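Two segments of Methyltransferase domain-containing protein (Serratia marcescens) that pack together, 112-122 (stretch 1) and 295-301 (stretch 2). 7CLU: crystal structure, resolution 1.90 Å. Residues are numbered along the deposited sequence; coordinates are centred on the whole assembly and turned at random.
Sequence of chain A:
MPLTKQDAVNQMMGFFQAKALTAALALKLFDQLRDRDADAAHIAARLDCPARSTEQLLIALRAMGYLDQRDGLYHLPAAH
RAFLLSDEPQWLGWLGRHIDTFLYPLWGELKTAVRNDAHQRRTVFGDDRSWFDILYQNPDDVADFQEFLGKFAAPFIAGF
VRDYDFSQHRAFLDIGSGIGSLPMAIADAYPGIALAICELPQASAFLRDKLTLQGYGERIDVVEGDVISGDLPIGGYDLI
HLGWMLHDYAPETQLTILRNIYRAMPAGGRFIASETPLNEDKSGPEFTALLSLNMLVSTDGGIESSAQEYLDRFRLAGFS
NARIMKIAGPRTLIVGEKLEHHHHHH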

# COMPACT_ATOMS: atom_id res chain seq x y z
N THR A 112 -15.84 3.27 -4.33
CA THR A 112 -17.18 2.78 -4.63
C THR A 112 -17.73 1.93 -3.49
O THR A 112 -18.94 1.91 -3.26
CB THR A 112 -17.15 2.02 -5.96
OG1 THR A 112 -16.70 2.90 -6.99
CG2 THR A 112 -18.53 1.47 -6.32
N ALA A 113 -16.85 1.21 -2.78
CA ALA A 113 -17.29 0.43 -1.63
C ALA A 113 -17.83 1.33 -0.53
O ALA A 113 -18.79 0.98 0.16
CB ALA A 113 -16.15 -0.45 -1.09
N VAL A 114 -17.22 2.50 -0.35
CA VAL A 114 -17.74 3.43 0.64
C VAL A 114 -19.02 4.09 0.12
O VAL A 114 -19.96 4.34 0.88
CB VAL A 114 -16.68 4.48 1.01
CG1 VAL A 114 -17.26 5.49 2.00
CG2 VAL A 114 -15.46 3.81 1.63
N ARG A 115 -19.06 4.37 -1.18
CA ARG A 115 -20.24 4.98 -1.77
C ARG A 115 -21.45 4.05 -1.64
O ARG A 115 -22.56 4.52 -1.39
CB ARG A 115 -19.96 5.34 -3.23
CG ARG A 115 -21.17 5.88 -3.98
CD ARG A 115 -21.16 7.40 -3.95
NE ARG A 115 -20.09 7.95 -4.78
CZ ARG A 115 -19.74 9.23 -4.77
NH1 ARG A 115 -20.39 10.07 -3.98
NH2 ARG A 115 -18.76 9.66 -5.55
N ASN A 116 -21.24 2.74 -1.75
CA ASN A 116 -22.34 1.78 -1.76
C ASN A 116 -22.46 0.94 -0.50
O ASN A 116 -23.44 0.20 -0.37
CB ASN A 116 -22.22 0.85 -2.98
CG ASN A 116 -22.27 1.61 -4.28
OD1 ASN A 116 -22.90 2.66 -4.37
ND2 ASN A 116 -21.60 1.10 -5.30
N ASP A 117 -21.51 1.06 0.43
CA ASP A 117 -21.38 0.16 1.58
C ASP A 117 -21.57 -1.30 1.16
O ASP A 117 -22.41 -2.03 1.69
CB ASP A 117 -22.34 0.53 2.70
CG ASP A 117 -22.13 -0.32 3.94
OD1 ASP A 117 -20.96 -0.68 4.23
OD2 ASP A 117 -23.13 -0.66 4.60
N ALA A 118 -20.75 -1.72 0.19
CA ALA A 118 -20.84 -3.07 -0.33
C ALA A 118 -19.48 -3.51 -0.87
O ALA A 118 -18.68 -2.68 -1.31
CB ALA A 118 -21.90 -3.19 -1.44
N HIS A 119 -19.26 -4.82 -0.86
CA HIS A 119 -18.05 -5.39 -1.43
C HIS A 119 -17.94 -5.05 -2.92
O HIS A 119 -18.92 -4.72 -3.58
CB HIS A 119 -18.03 -6.91 -1.25
CG HIS A 119 -19.03 -7.63 -2.11
ND1 HIS A 119 -18.76 -8.00 -3.41
CD2 HIS A 119 -20.31 -8.02 -1.86
CE1 HIS A 119 -19.83 -8.60 -3.92
NE2 HIS A 119 -20.78 -8.62 -3.01
N GLN A 120 -16.71 -5.13 -3.44
CA GLN A 120 -16.48 -4.85 -4.85
C GLN A 120 -16.10 -6.11 -5.63
O GLN A 120 -15.47 -6.01 -6.69
CB GLN A 120 -15.42 -3.76 -5.01
CG GLN A 120 -15.84 -2.41 -4.41
CD GLN A 120 -17.11 -1.86 -5.02
OE1 GLN A 120 -17.11 -1.48 -6.20
NE2 GLN A 120 -18.19 -1.80 -4.23
N ARG A 121 -16.47 -7.30 -5.13
CA ARG A 121 -16.08 -8.52 -5.83
C ARG A 121 -16.74 -8.63 -7.21
O ARG A 121 -16.14 -9.18 -8.14
CB ARG A 121 -16.41 -9.75 -4.98
CG ARG A 121 -15.68 -9.79 -3.63
CD ARG A 121 -15.96 -11.07 -2.85
NE ARG A 121 -17.39 -11.42 -2.85
CZ ARG A 121 -18.26 -11.09 -1.89
NH1 ARG A 121 -17.87 -10.40 -0.83
NH2 ARG A 121 -19.53 -11.47 -2.00
N ARG A 122 -17.96 -8.10 -7.36
CA ARG A 122 -18.64 -8.13 -8.66
C ARG A 122 -17.96 -7.18 -9.64
O ARG A 122 -17.54 -7.59 -10.73
CB ARG A 122 -20.11 -7.74 -8.51
CG ARG A 122 -20.94 -8.62 -7.58
CD ARG A 122 -22.44 -8.30 -7.75
NE ARG A 122 -23.12 -8.16 -6.47
CZ ARG A 122 -23.60 -9.18 -5.76
NH1 ARG A 122 -23.47 -10.42 -6.22
NH2 ARG A 122 -24.22 -8.97 -4.60
N MET A 295 -12.60 -5.40 5.44
CA MET A 295 -13.83 -6.18 5.51
C MET A 295 -14.91 -5.59 4.60
O MET A 295 -15.68 -6.33 3.99
CB MET A 295 -14.34 -6.24 6.95
CG MET A 295 -13.32 -6.71 7.94
SD MET A 295 -12.32 -8.05 7.28
CE MET A 295 -13.52 -9.33 7.33
N LEU A 296 -14.96 -4.26 4.52
CA LEU A 296 -15.94 -3.59 3.68
C LEU A 296 -15.78 -3.98 2.22
O LEU A 296 -16.76 -4.32 1.55
CB LEU A 296 -15.81 -2.07 3.85
CG LEU A 296 -16.52 -1.19 2.83
CD1 LEU A 296 -18.04 -1.37 2.97
CD2 LEU A 296 -16.13 0.28 3.03
N VAL A 297 -14.54 -3.93 1.70
CA VAL A 297 -14.36 -4.12 0.27
C VAL A 297 -14.43 -5.58 -0.14
O VAL A 297 -14.70 -5.87 -1.32
CB VAL A 297 -13.02 -3.54 -0.23
CG1 VAL A 297 -12.95 -2.03 0.00
CG2 VAL A 297 -11.85 -4.26 0.41
N SER A 298 -14.24 -6.50 0.80
CA SER A 298 -14.01 -7.91 0.48
C SER A 298 -15.11 -8.85 0.94
O SER A 298 -15.26 -9.92 0.34
CB SER A 298 -12.68 -8.38 1.08
OG SER A 298 -12.73 -8.44 2.50
N THR A 299 -15.85 -8.53 2.00
CA THR A 299 -16.85 -9.44 2.55
C THR A 299 -18.23 -8.84 2.36
O THR A 299 -18.39 -7.72 1.86
CB THR A 299 -16.59 -9.73 4.03
OG1 THR A 299 -17.02 -8.62 4.82
CG2 THR A 299 -15.10 -10.00 4.28
N ASP A 300 -19.26 -9.57 2.78
CA ASP A 300 -20.59 -9.07 2.50
C ASP A 300 -21.07 -8.05 3.53
O ASP A 300 -21.91 -7.21 3.20
CB ASP A 300 -21.57 -10.24 2.38
CG ASP A 300 -21.48 -10.91 1.03
OD1 ASP A 300 -20.60 -10.50 0.24
OD2 ASP A 300 -22.25 -11.85 0.75
N GLY A 301 -20.53 -8.08 4.75
CA GLY A 301 -20.89 -7.07 5.73
C GLY A 301 -19.98 -7.02 6.94
O GLY A 301 -20.33 -6.43 7.97
O HOH W 1 -21.40 -6.14 0.97

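Two helix ends meet here, and the rule of the contact is that the carbonyls left free where one helix stops are taken up by the chain that turns past them. Stretch 1 leaves its helix at Asp 117, whose positive phi swings the chain into an extended link, Ala 118 and His 119, before a new helix starts after Gln 120. Stretch 2 ends its own helix at Ser 298. The nearest CA pair is His 119 and Val 297, 4.3 Å apart.

At that point the bonding is mostly backbone. Gln 120 N donates to Val 297 O at 3.0 Å and a nearly straight 167°, while His 119 CA lies 3.4 Å from both Leu 296 O and Val 297 O in CA-H...O contacts.

The apolar half relies on small and branched residues. Ala 113 points toward stretch 2, and its CB reaches Val 297 CG1 at 3.7 Å and Leu 296 CG at 4.0 Å. Leu 296, in the t, p rotamer, sends its end nearer than its sideways CB would suggest: CD2 meets Val 114 CG2 at 3.9 Å, and CD1 lies 3.3 Å from Asp 117 OD1, a close contact without a hydrogen bond.

The polar half is organised by Arg 121. Its chi1 to chi3, m, t and m, carry a sideways-starting chain to a guanidinium that meets its acceptors near its own plane, where the N-H bonds point. Arg 121 NH1 donates to Ser 298 O at 2.9 Å, a carbonyl at the helix end, and to Asp 300 OD1, also at 2.9 Å; Arg 121 NH2 makes the salt bridge to the same Asp 300 OD1 at 2.7 Å. Asp 300, chi1 m, supplies that oxygen from a CB that points sideways.

Two further side chains brace the link locally. His 119 takes chi1 p, which lets ND1 accept from Arg 121 N at 2.9 Å. Gln 120, m at chi1 and chi2, folds back so that NE2 donates to Ala 118 O at 3.1 Å. On stretch 2, Thr 299 in p turns OG1 back to Met 295 O, 2.8 Å away, adding a side-chain bond to a carbonyl that already takes the Thr 299 N-H. A water links the two backbones, accepting from His 119 N at 3.1 Å and donating to Asp 300 O at 2.5 Å.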